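Local coordinates for neural-cadherin (Drosophila melanogaster, PDB 3UBH), which mediates calcium-dependent, homophilic adhesion between cells, and may take part in transmitting developmental information, at residues L326-A331 with T411-T416; L363-H368 with E393-A398. All blocks are in the same frame, centred on the assembly; numbering follows the deposited sequence.

Both contacts lie in one four-stranded mixed sheet of the last cadherin repeat in this four-repeat piece, their centres 11 Å apart. Across that sheet the order is 328-335, 407-417, 391-400, 360-364, so contact 1 is the parallel pairing at one border and contact 2 the antiparallel pairing at the other. The two inner strands, consecutive in the chain, join them: Val-412 N probably bonds to Phe-394 O, and Val-414 packs on the Phe-394 ring. Along the chain contact 2 nests inside the loop that contact 1 closes. Together they tie both outer strands to the central pair, completing one sheet of the sandwich whose neighbouring loops bind calcium at the junction with the preceding repeat.

Contact 1 (L326-A331 with T411-T416); sequences LPDYQA and TVRVYT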
ATOM      1  N   LEU A 326     -42.363  -3.479  -0.682  1.00 52.86           N
ATOM      2  CA  LEU A 326     -43.537  -4.339  -0.780  1.00 52.45           C
ATOM      3  C   LEU A 326     -43.167  -5.633  -1.522  1.00 50.43           C
ATOM      4  O   LEU A 326     -42.181  -5.655  -2.266  1.00 48.78           O
ATOM      5  CB  LEU A 326     -44.682  -3.595  -1.476  1.00 52.34           C
ATOM      6  CG  LEU A 326     -45.080  -2.187  -0.993  1.00 54.73           C
ATOM      7  CD1 LEU A 326     -46.318  -1.684  -1.718  1.00 54.13           C
ATOM      8  CD2 LEU A 326     -45.311  -2.129   0.507  1.00 59.27           C
ATOM      9  N   PRO A 327     -43.918  -6.730  -1.292  1.00 51.09           N
ATOM     10  CA  PRO A 327     -43.660  -7.946  -2.081  1.00 49.87           C
ATOM     11  C   PRO A 327     -44.163  -7.859  -3.524  1.00 47.97           C
ATOM     12  O   PRO A 327     -43.694  -8.591  -4.386  1.00 46.69           O
ATOM     13  CB  PRO A 327     -44.421  -9.033  -1.315  1.00 52.33           C
ATOM     14  CG  PRO A 327     -45.503  -8.309  -0.600  1.00 53.89           C
ATOM     15  CD  PRO A 327     -44.974  -6.939  -0.283  1.00 53.62           C
ATOM     16  N   ASP A 328     -45.135  -6.996  -3.773  1.00 48.42           N
ATOM     17  CA  ASP A 328     -45.612  -6.747  -5.139  1.00 47.89           C
ATOM     18  C   ASP A 328     -46.364  -5.425  -5.219  1.00 48.23           C
ATOM     19  O   ASP A 328     -46.811  -4.896  -4.205  1.00 50.08           O
ATOM     20  CB  ASP A 328     -46.460  -7.906  -5.682  1.00 48.19           C
ATOM     21  CG  ASP A 328     -47.643  -8.218  -4.810  1.00 50.73           C
ATOM     22  OD1 ASP A 328     -48.785  -7.877  -5.216  1.00 51.69           O
ATOM     23  OD2 ASP A 328     -47.431  -8.803  -3.724  1.00 51.57           O
ATOM     24  N   TYR A 329     -46.471  -4.884  -6.424  1.00 47.61           N
ATOM     25  CA  TYR A 329     -47.074  -3.577  -6.621  1.00 48.81           C
ATOM     26  C   TYR A 329     -48.216  -3.651  -7.619  1.00 49.01           C
ATOM     27  O   TYR A 329     -48.163  -4.397  -8.605  1.00 48.68           O
ATOM     28  CB  TYR A 329     -46.025  -2.567  -7.086  1.00 48.50           C
ATOM     29  CG  TYR A 329     -44.905  -2.345  -6.101  1.00 49.50           C
ATOM     30  CD1 TYR A 329     -43.796  -3.192  -6.071  1.00 48.38           C
ATOM     31  CD2 TYR A 329     -44.948  -1.284  -5.200  1.00 51.45           C
ATOM     32  CE1 TYR A 329     -42.762  -2.995  -5.151  1.00 49.85           C
ATOM     33  CE2 TYR A 329     -43.920  -1.071  -4.288  1.00 52.89           C
ATOM     34  CZ  TYR A 329     -42.830  -1.930  -4.263  1.00 52.07           C
ATOM     35  OH  TYR A 329     -41.815  -1.725  -3.346  1.00 53.30           O
ATOM     36  N   GLN A 330     -49.239  -2.851  -7.364  1.00 50.63           N
ATOM     37  CA  GLN A 330     -50.479  -2.919  -8.101  1.00 51.24           C
ATOM     38  C   GLN A 330     -51.030  -1.505  -8.274  1.00 52.59           C
ATOM     39  O   GLN A 330     -51.114  -0.751  -7.309  1.00 54.34           O
ATOM     40  CB  GLN A 330     -51.448  -3.752  -7.282  1.00 52.63           C
ATOM     41  CG  GLN A 330     -52.546  -4.405  -8.050  1.00 53.38           C
ATOM     42  CD  GLN A 330     -53.436  -5.241  -7.156  1.00 55.98           C
ATOM     43  OE1 GLN A 330     -53.060  -5.581  -6.034  1.00 57.84           O
ATOM     44  NE2 GLN A 330     -54.614  -5.588  -7.651  1.00 56.05           N
ATOM     45  N   ALA A 331     -51.397  -1.141  -9.498  1.00 52.63           N
ATOM     46  CA  ALA A 331     -52.106   0.127  -9.742  1.00 54.36           C
ATOM     47  C   ALA A 331     -53.428  -0.182 -10.424  1.00 54.91           C
ATOM     48  O   ALA A 331     -53.490  -1.048 -11.294  1.00 53.63           O
ATOM     49  CB  ALA A 331     -51.273   1.072 -10.582  1.00 53.66           C
ATOM     50  N   THR A 411     -43.243  -8.329  -8.539  1.00 44.83           N
ATOM     51  CA  THR A 411     -44.297  -8.310  -9.543  1.00 44.59           C
ATOM     52  C   THR A 411     -44.926  -6.915  -9.564  1.00 43.61           C
ATOM     53  O   THR A 411     -45.061  -6.280  -8.514  1.00 43.75           O
ATOM     54  CB  THR A 411     -45.360  -9.371  -9.206  1.00 46.18           C
ATOM     55  OG1 THR A 411     -44.728 -10.654  -9.044  1.00 48.01           O
ATOM     56  CG2 THR A 411     -46.424  -9.445 -10.285  1.00 46.28           C
ATOM     57  N   VAL A 412     -45.288  -6.437 -10.756  1.00 43.00           N
ATOM     58  CA  VAL A 412     -46.136  -5.247 -10.894  1.00 42.13           C
ATOM     59  C   VAL A 412     -47.354  -5.565 -11.763  1.00 42.40           C
ATOM     60  O   VAL A 412     -47.218  -6.157 -12.848  1.00 41.96           O
ATOM     61  CB  VAL A 412     -45.379  -4.057 -11.498  1.00 41.94           C
ATOM     62  CG1 VAL A 412     -46.296  -2.848 -11.658  1.00 41.30           C
ATOM     63  CG2 VAL A 412     -44.236  -3.687 -10.622  1.00 42.17           C
ATOM     64  N   ARG A 413     -48.532  -5.176 -11.270  1.00 42.53           N
ATOM     65  CA  ARG A 413     -49.785  -5.374 -11.992  1.00 43.40           C
ATOM     66  C   ARG A 413     -50.355  -4.012 -12.321  1.00 43.52           C
ATOM     67  O   ARG A 413     -50.485  -3.145 -11.441  1.00 44.57           O
ATOM     68  CB  ARG A 413     -50.797  -6.181 -11.160  1.00 44.55           C
ATOM     69  CG  ARG A 413     -50.358  -7.611 -10.795  1.00 45.69           C
ATOM     70  CD  ARG A 413     -51.432  -8.429 -10.050  1.00 48.05           C
ATOM     71  NE  ARG A 413     -51.805  -7.914  -8.728  1.00 49.12           N
ATOM     72  CZ  ARG A 413     -51.082  -8.036  -7.612  1.00 51.22           C
ATOM     73  NH1 ARG A 413     -49.906  -8.653  -7.613  1.00 52.26           N
ATOM     74  NH2 ARG A 413     -51.532  -7.517  -6.475  1.00 52.23           N
ATOM     75  N   VAL A 414     -50.686  -3.800 -13.588  1.00 43.38           N
ATOM     76  CA  VAL A 414     -51.372  -2.578 -13.969  1.00 43.36           C
ATOM     77  C   VAL A 414     -52.724  -2.957 -14.569  1.00 43.74           C
ATOM     78  O   VAL A 414     -52.771  -3.578 -15.626  1.00 44.18           O
ATOM     79  CB  VAL A 414     -50.537  -1.737 -14.973  1.00 43.79           C
ATOM     80  CG1 VAL A 414     -51.274  -0.464 -15.370  1.00 43.98           C
ATOM     81  CG2 VAL A 414     -49.155  -1.400 -14.410  1.00 43.81           C
ATOM     82  N   TYR A 415     -53.817  -2.613 -13.887  1.00 43.99           N
ATOM     83  CA  TYR A 415     -55.157  -2.828 -14.437  1.00 44.53           C
ATOM     84  C   TYR A 415     -55.636  -1.576 -15.173  1.00 44.61           C
ATOM     85  O   TYR A 415     -55.696  -0.487 -14.608  1.00 45.32           O
ATOM     86  CB  TYR A 415     -56.160  -3.205 -13.345  1.00 45.64           C
ATOM     87  CG  TYR A 415     -55.942  -4.546 -12.658  1.00 46.93           C
ATOM     88  CD1 TYR A 415     -56.728  -5.656 -12.982  1.00 48.04           C
ATOM     89  CD2 TYR A 415     -54.979  -4.696 -11.651  1.00 47.24           C
ATOM     90  CE1 TYR A 415     -56.548  -6.888 -12.332  1.00 49.57           C
ATOM     91  CE2 TYR A 415     -54.790  -5.925 -10.996  1.00 48.11           C
ATOM     92  CZ  TYR A 415     -55.581  -7.010 -11.339  1.00 49.31           C
ATOM     93  OH  TYR A 415     -55.396  -8.214 -10.694  1.00 51.11           O
ATOM     94  N   THR A 416     -55.980  -1.728 -16.440  1.00 44.44           N
ATOM     95  CA  THR A 416     -56.421  -0.590 -17.223  1.00 44.76           C
ATOM     96  C   THR A 416     -57.928  -0.622 -17.477  1.00 45.17           C
ATOM     97  O   THR A 416     -58.599  -1.622 -17.224  1.00 45.06           O
ATOM     98  CB  THR A 416     -55.722  -0.568 -18.580  1.00 45.36           C
ATOM     99  OG1 THR A 416     -55.962  -1.819 -19.239  1.00 46.68           O
ATOM    100  CG2 THR A 416     -54.221  -0.352 -18.427  1.00 44.59           C
TER
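Asp-328 reaches across to Arg-413 on the neighbouring strand, where OD1 takes NH1 at 2.8 Å in a salt bridge. The donor comes from above the carboxylate plane, while OD1 sits at the edge of the guanidinium, which is turned 44° from the carboxylate; the NH2 bond to the same oxygen is weak. A bend in the arginine chain at chi3 (-64°) turns its head back over the first strand. Next comes Tyr-329, doubly held by its backbone: N to Thr-411 O at 2.9 Å and O from Arg-413 N at 2.8 Å. Tyr-329 CB lies 4.1 Å from Val-412 CG2, and the ring leads off onto Leu-345 and Val-347 of the facing sheet. Gln-330, on the Arg-413 side, runs out extended, its OE1 beside Arg-413 NH2 in a bond too doubtful to lean on. Gln-330 NE2 lies 3.4 Å from Tyr-415 CE2. Ala-331 carries the ladder on, with N to Arg-413 O at 2.9 Å and O from Tyr-415 N at 3.0 Å. The strands run parallel, only 10° apart. This is the A'-G pairing of a cadherin repeat, in which the first strand switches sheets and its second half joins the last strand.

Contact 2 (L363-H368 with E393-A398); sequences LVSDDH and EFIVTA
With chi1 at 67°, Ser-365 tucks OG between its own backbone N and carbonyl carbon, and from there the hydroxyl oxygen accepts Ile-395 N at 2.9 Å, nearly straight at 165°. Phe-394 adopts a similar torsion (chi1 63°), which carries its ring to the side where Val-364 and Asp-366 lie. Val-364 CG1 meets the ring obliquely, 3.7 Å from Phe-394 CD1, and its other branch, CG2, lies 3.9 Å from Val-396 CG1. Asp-366 adds its CB, 3.6 Å from Phe-394 CB. Phe-369 stacks on the same ring, and Val-412 of the next strand also packs against it, so the aromatic group belongs to the sandwich core. On the backbone, Leu-363 and Thr-397 form an antiparallel hydrogen-bonded pair, Leu-363 N to Thr-397 O at 2.9 Å and Thr-397 N to Leu-363 O at 3.0 Å. Their side chains share the opposite face of the sheet. Ser-365 N then bonds to Ile-395 O at 2.9 Å. This is the C-F edge of the cadherin repeat: as strand 360-364 ends, a serine hydroxyl stands in for a backbone carbonyl and carries the ladder one step farther, above a hydrophobic layer built from valine and phenylalanine.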
ATOM      1  N   LEU A 363     -34.946  -1.547 -13.364  1.00 55.29           N
ATOM      2  CA  LEU A 363     -35.329  -2.042 -14.684  1.00 56.23           C
ATOM      3  C   LEU A 363     -36.766  -2.574 -14.683  1.00 54.13           C
ATOM      4  O   LEU A 363     -37.355  -2.820 -13.625  1.00 52.38           O
ATOM      5  CB  LEU A 363     -34.364  -3.137 -15.162  1.00 57.25           C
ATOM      6  CG  LEU A 363     -32.860  -2.986 -14.907  1.00 59.17           C
ATOM      7  CD1 LEU A 363     -32.144  -4.303 -15.173  1.00 60.64           C
ATOM      8  CD2 LEU A 363     -32.267  -1.891 -15.753  1.00 62.82           C
ATOM      9  N   VAL A 364     -37.313  -2.760 -15.879  1.00 55.03           N
ATOM     10  CA  VAL A 364     -38.667  -3.273 -16.053  1.00 53.15           C
ATOM     11  C   VAL A 364     -38.683  -4.267 -17.223  1.00 54.65           C
ATOM     12  O   VAL A 364     -38.068  -4.012 -18.260  1.00 57.29           O
ATOM     13  CB  VAL A 364     -39.631  -2.099 -16.259  1.00 52.97           C
ATOM     14  CG1 VAL A 364     -40.833  -2.509 -17.047  1.00 53.14           C
ATOM     15  CG2 VAL A 364     -40.043  -1.523 -14.908  1.00 50.83           C
ATOM     16  N   SER A 365     -39.361  -5.402 -17.047  1.00 53.57           N
ATOM     17  CA  SER A 365     -39.325  -6.490 -18.039  1.00 55.67           C
ATOM     18  C   SER A 365     -40.266  -6.290 -19.237  1.00 57.50           C
ATOM     19  O   SER A 365     -40.151  -6.976 -20.264  1.00 60.70           O
ATOM     20  CB  SER A 365     -39.610  -7.829 -17.364  1.00 54.74           C
ATOM     21  OG  SER A 365     -40.941  -7.893 -16.894  1.00 52.55           O
ATOM     22  N   ASP A 366     -41.189  -5.342 -19.105  1.00 56.16           N
ATOM     23  CA  ASP A 366     -42.177  -5.062 -20.139  1.00 57.38           C
ATOM     24  C   ASP A 366     -41.907  -3.694 -20.767  1.00 59.04           C
ATOM     25  O   ASP A 366     -42.127  -2.658 -20.126  1.00 57.66           O
ATOM     26  CB  ASP A 366     -43.571  -5.078 -19.513  1.00 55.04           C
ATOM     27  CG  ASP A 366     -44.665  -5.369 -20.513  1.00 55.50           C
ATOM     28  OD1 ASP A 366     -44.652  -4.789 -21.617  1.00 56.38           O
ATOM     29  OD2 ASP A 366     -45.551  -6.177 -20.172  1.00 54.97           O
ATOM     30  N   ASP A 367     -41.466  -3.685 -22.025  1.00 62.61           N
ATOM     31  CA  ASP A 367     -41.116  -2.425 -22.687  1.00 65.10           C
ATOM     32  C   ASP A 367     -42.306  -1.458 -22.928  1.00 64.46           C
ATOM     33  O   ASP A 367     -42.144  -0.400 -23.538  1.00 67.09           O
ATOM     34  CB  ASP A 367     -40.254  -2.662 -23.950  1.00 69.73           C
ATOM     35  CG  ASP A 367     -41.000  -3.397 -25.070  1.00 73.11           C
ATOM     36  OD1 ASP A 367     -40.346  -3.708 -26.096  1.00 78.37           O
ATOM     37  OD2 ASP A 367     -42.227  -3.651 -24.958  1.00 71.75           O
ATOM     38  N   HIS A 368     -43.489  -1.823 -22.435  1.00 61.58           N
ATOM     39  CA  HIS A 368     -44.638  -0.911 -22.409  1.00 60.97           C
ATOM     40  C   HIS A 368     -44.455   0.154 -21.323  1.00 59.83           C
ATOM     41  O   HIS A 368     -45.132   1.180 -21.323  1.00 60.02           O
ATOM     42  CB  HIS A 368     -45.946  -1.677 -22.157  1.00 58.86           C
ATOM     43  CG  HIS A 368     -46.448  -2.428 -23.348  1.00 60.36           C
ATOM     44  ND1 HIS A 368     -47.307  -1.870 -24.267  1.00 61.77           N
ATOM     45  CD2 HIS A 368     -46.209  -3.690 -23.774  1.00 60.78           C
ATOM     46  CE1 HIS A 368     -47.576  -2.754 -25.210  1.00 63.50           C
ATOM     47  NE2 HIS A 368     -46.925  -3.869 -24.932  1.00 62.88           N
ATOM     48  N   GLU A 393     -48.898  -7.484 -16.528  1.00 47.14           N
ATOM     49  CA  GLU A 393     -48.176  -8.123 -15.434  1.00 47.05           C
ATOM     50  C   GLU A 393     -46.694  -8.268 -15.779  1.00 47.12           C
ATOM     51  O   GLU A 393     -46.340  -8.980 -16.717  1.00 49.38           O
ATOM     52  CB  GLU A 393     -48.768  -9.492 -15.109  1.00 48.75           C
ATOM     53  CG  GLU A 393     -48.253 -10.033 -13.798  1.00 50.69           C
ATOM     54  CD  GLU A 393     -48.456 -11.520 -13.622  1.00 55.95           C
ATOM     55  OE1 GLU A 393     -47.864 -12.302 -14.404  1.00 58.96           O
ATOM     56  OE2 GLU A 393     -49.181 -11.901 -12.672  1.00 57.41           O
ATOM     57  N   PHE A 394     -45.834  -7.601 -15.018  1.00 45.46           N
ATOM     58  CA  PHE A 394     -44.400  -7.608 -15.296  1.00 45.92           C
ATOM     59  C   PHE A 394     -43.520  -7.477 -14.046  1.00 44.90           C
ATOM     60  O   PHE A 394     -44.008  -7.304 -12.928  1.00 43.89           O
ATOM     61  CB  PHE A 394     -44.057  -6.492 -16.279  1.00 46.04           C
ATOM     62  CG  PHE A 394     -44.330  -5.109 -15.745  1.00 45.53           C
ATOM     63  CD1 PHE A 394     -43.332  -4.398 -15.062  1.00 45.85           C
ATOM     64  CD2 PHE A 394     -45.574  -4.517 -15.915  1.00 44.08           C
ATOM     65  CE1 PHE A 394     -43.573  -3.125 -14.576  1.00 44.01           C
ATOM     66  CE2 PHE A 394     -45.821  -3.247 -15.430  1.00 43.64           C
ATOM     67  CZ  PHE A 394     -44.817  -2.546 -14.762  1.00 44.00           C
ATOM     68  N   ILE A 395     -42.214  -7.517 -14.263  1.00 45.54           N
ATOM     69  CA  ILE A 395     -41.265  -7.568 -13.175  1.00 45.11           C
ATOM     70  C   ILE A 395     -40.389  -6.318 -13.149  1.00 45.24           C
ATOM     71  O   ILE A 395     -39.883  -5.888 -14.192  1.00 47.07           O
ATOM     72  CB  ILE A 395     -40.415  -8.856 -13.277  1.00 46.44           C
ATOM     73  CG1 ILE A 395     -41.342 -10.070 -13.213  1.00 46.94           C
ATOM     74  CG2 ILE A 395     -39.376  -8.911 -12.165  1.00 45.42           C
ATOM     75  CD1 ILE A 395     -40.653 -11.401 -13.292  1.00 49.98           C
ATOM     76  N   VAL A 396     -40.251  -5.727 -11.963  1.00 44.32           N
ATOM     77  CA  VAL A 396     -39.255  -4.685 -11.701  1.00 44.92           C
ATOM     78  C   VAL A 396     -38.036  -5.318 -11.059  1.00 45.82           C
ATOM     79  O   VAL A 396     -38.144  -6.138 -10.122  1.00 45.09           O
ATOM     80  CB  VAL A 396     -39.697  -3.647 -10.655  1.00 44.33           C
ATOM     81  CG1 VAL A 396     -39.377  -2.245 -11.138  1.00 45.01           C
ATOM     82  CG2 VAL A 396     -41.139  -3.804 -10.309  1.00 43.19           C
ATOM     83  N   THR A 397     -36.872  -4.906 -11.533  1.00 47.24           N
ATOM     84  CA  THR A 397     -35.643  -5.321 -10.914  1.00 47.96           C
ATOM     85  C   THR A 397     -35.072  -4.090 -10.260  1.00 48.81           C
ATOM     86  O   THR A 397     -35.188  -3.000 -10.822  1.00 49.98           O
ATOM     87  CB  THR A 397     -34.672  -5.878 -11.955  1.00 49.61           C
ATOM     88  OG1 THR A 397     -35.323  -6.928 -12.682  1.00 48.76           O
ATOM     89  CG2 THR A 397     -33.416  -6.418 -11.284  1.00 50.32           C
ATOM     90  N   ALA A 398     -34.528  -4.257  -9.052  1.00 48.97           N
ATOM     91  CA  ALA A 398     -33.597  -3.285  -8.466  1.00 50.62           C
ATOM     92  C   ALA A 398     -32.220  -3.943  -8.342  1.00 51.93           C
ATOM     93  O   ALA A 398     -32.037  -4.928  -7.608  1.00 51.40           O
ATOM     94  CB  ALA A 398     -34.085  -2.781  -7.129  1.00 50.07           C
TER